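Local coordinates for protein tyrosine--tRNA ligase, mitochondrial (Emericella nidulans, PDB 5IHX) that probably attaches tyrosine to its cognate mitochondrial tRNA, using ATP and releasing AMP and diphosphate, as a class I aminoacyl-tRNA synthetase, at residues E311-F316 against A355-A360. Residues are numbered along the deposited sequence; the frame is centred on the assembly and turned at random.
Sequences ELYQFF and AQHALA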
# COMPACT_ATOMS: atom_id res chain seq x y z
N GLU A 311 -24.41 36.16 -4.81
CA GLU A 311 -23.38 36.16 -3.77
C GLU A 311 -21.98 35.91 -4.31
O GLU A 311 -21.00 36.42 -3.78
CB GLU A 311 -23.75 35.12 -2.72
CG GLU A 311 -24.88 35.57 -1.83
CD GLU A 311 -25.73 34.42 -1.30
OE1 GLU A 311 -25.99 33.49 -2.08
OE2 GLU A 311 -26.09 34.44 -0.11
N LEU A 312 -21.88 35.12 -5.38
CA LEU A 312 -20.59 34.91 -6.03
C LEU A 312 -20.16 36.23 -6.65
O LEU A 312 -18.98 36.60 -6.62
CB LEU A 312 -20.68 33.81 -7.09
CG LEU A 312 -19.40 33.34 -7.79
CD1 LEU A 312 -18.17 33.47 -6.90
CD2 LEU A 312 -19.54 31.90 -8.25
N TYR A 313 -21.13 36.95 -7.20
CA TYR A 313 -20.87 38.26 -7.78
C TYR A 313 -20.39 39.22 -6.70
O TYR A 313 -19.39 39.92 -6.88
CB TYR A 313 -22.12 38.80 -8.46
CG TYR A 313 -21.88 40.02 -9.31
CD1 TYR A 313 -22.03 41.30 -8.80
CD2 TYR A 313 -21.49 39.89 -10.64
CE1 TYR A 313 -21.81 42.42 -9.58
CE2 TYR A 313 -21.26 41.00 -11.43
CZ TYR A 313 -21.42 42.26 -10.89
OH TYR A 313 -21.20 43.38 -11.67
N GLN A 314 -21.10 39.25 -5.57
CA GLN A 314 -20.73 40.10 -4.45
C GLN A 314 -19.31 39.84 -3.97
O GLN A 314 -18.55 40.77 -3.68
CB GLN A 314 -21.70 39.93 -3.28
CG GLN A 314 -23.03 40.66 -3.47
CD GLN A 314 -23.94 40.55 -2.26
OE1 GLN A 314 -24.21 39.45 -1.77
NE2 GLN A 314 -24.40 41.69 -1.77
N PHE A 315 -18.95 38.57 -3.85
CA PHE A 315 -17.62 38.21 -3.37
C PHE A 315 -16.54 38.87 -4.22
O PHE A 315 -15.57 39.42 -3.69
CB PHE A 315 -17.43 36.69 -3.38
CG PHE A 315 -16.03 36.26 -3.06
CD1 PHE A 315 -15.18 35.81 -4.06
CD2 PHE A 315 -15.55 36.32 -1.76
CE1 PHE A 315 -13.89 35.41 -3.76
CE2 PHE A 315 -14.26 35.93 -1.46
CZ PHE A 315 -13.43 35.47 -2.46
N PHE A 316 -16.70 38.83 -5.54
CA PHE A 316 -15.70 39.38 -6.43
C PHE A 316 -15.74 40.91 -6.55
O PHE A 316 -14.70 41.53 -6.79
CB PHE A 316 -15.84 38.75 -7.82
CG PHE A 316 -15.13 37.43 -7.95
CD1 PHE A 316 -13.76 37.38 -8.15
CD2 PHE A 316 -15.82 36.24 -7.85
CE1 PHE A 316 -13.10 36.17 -8.26
CE2 PHE A 316 -15.17 35.03 -7.96
CZ PHE A 316 -13.81 34.99 -8.16
N ALA A 355 -13.28 47.99 -12.22
CA ALA A 355 -12.43 46.81 -12.35
C ALA A 355 -13.06 45.61 -11.65
O ALA A 355 -13.07 44.50 -12.18
CB ALA A 355 -11.05 47.09 -11.80
N GLN A 356 -13.60 45.85 -10.45
CA GLN A 356 -14.21 44.77 -9.67
C GLN A 356 -15.47 44.22 -10.34
O GLN A 356 -15.71 43.02 -10.31
CB GLN A 356 -14.54 45.27 -8.26
CG GLN A 356 -13.36 45.34 -7.31
CD GLN A 356 -12.63 46.67 -7.35
OE1 GLN A 356 -12.92 47.52 -8.18
NE2 GLN A 356 -11.68 46.84 -6.43
N HIS A 357 -16.26 45.11 -10.95
CA HIS A 357 -17.48 44.69 -11.63
C HIS A 357 -17.18 43.88 -12.88
O HIS A 357 -17.86 42.90 -13.17
CB HIS A 357 -18.34 45.91 -11.99
CG HIS A 357 -19.18 46.41 -10.86
ND1 HIS A 357 -20.24 45.69 -10.34
CD2 HIS A 357 -19.13 47.56 -10.14
CE1 HIS A 357 -20.79 46.37 -9.35
NE2 HIS A 357 -20.13 47.51 -9.21
N ALA A 358 -16.15 44.29 -13.62
CA ALA A 358 -15.73 43.55 -14.81
C ALA A 358 -15.23 42.16 -14.41
O ALA A 358 -15.50 41.18 -15.10
CB ALA A 358 -14.65 44.31 -15.55
N LEU A 359 -14.52 42.09 -13.29
CA LEU A 359 -14.01 40.83 -12.77
C LEU A 359 -15.15 39.91 -12.35
O LEU A 359 -15.18 38.73 -12.71
CB LEU A 359 -13.08 41.07 -11.58
CG LEU A 359 -12.69 39.85 -10.73
CD1 LEU A 359 -11.88 38.86 -11.54
CD2 LEU A 359 -11.93 40.29 -9.49
N ALA A 360 -16.09 40.47 -11.60
CA ALA A 360 -17.23 39.71 -11.10
C ALA A 360 -18.09 39.19 -12.25
O ALA A 360 -18.52 38.04 -12.24
CB ALA A 360 -18.07 40.56 -10.16
O HOH W 1 -20.60 44.08 -14.37
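Two helices of the all-helical region that follows the catalytic Rossmann-type domain meet here, with one face of the Tyr313 ring over Ala360 and its hydroxyl reaching His357. Their axes approach to 8.6 Å and run at 142°, nearer antiparallel than perpendicular. Ala360 CB stands 3.6 Å from the centroid of the Tyr313 ring, in a CH-pi contact shifted toward the rim. The CG of Tyr313 is anti to the backbone N (chi1 -169°), which carries the phenol across Ala360 toward His357. There Tyr313 OH and His357 ND1 share a hydrogen bond of 2.8 Å, and either may be the donor. The hydroxyl sits at the edge of the imidazole, near its plane. The two rings meet rim to rim, with planes at 39°. A water 2.9 Å from Tyr313 OH also donates to His357 O, tying the phenol to side chain and backbone of one residue.

In tyrosyl-tRNA synthetases of this kind the helical domain is usually assigned to anticodon recognition, together with a C-terminal domain that this truncated chain lacks. The contact joins helix 309-317 to helix 354-368 within it, well away from the bound tyrosine. Helix 370-383 packs on the polar end of the contact, where His380 meets both the Tyr313 and His357 rings.

Phe316 packs one turn further along helix 309-317, against Ala360 and Leu359. Its CB lies 3.7 Å from Ala360 CB, and the CA atoms of Phe316 and Ala360, 4.9 Å apart, are the closest CA pair between the segments. Leu359 comes to the ring edge, with CD2 3.7 Å from Phe316 CD1. Phe331 and Phe363 add further aromatic contacts to Phe316. Gln356 reaches away: its NE2 hydrogen-bonds to Thr319 O and Asp321 OD2, its OE1 to Gln346 NE2.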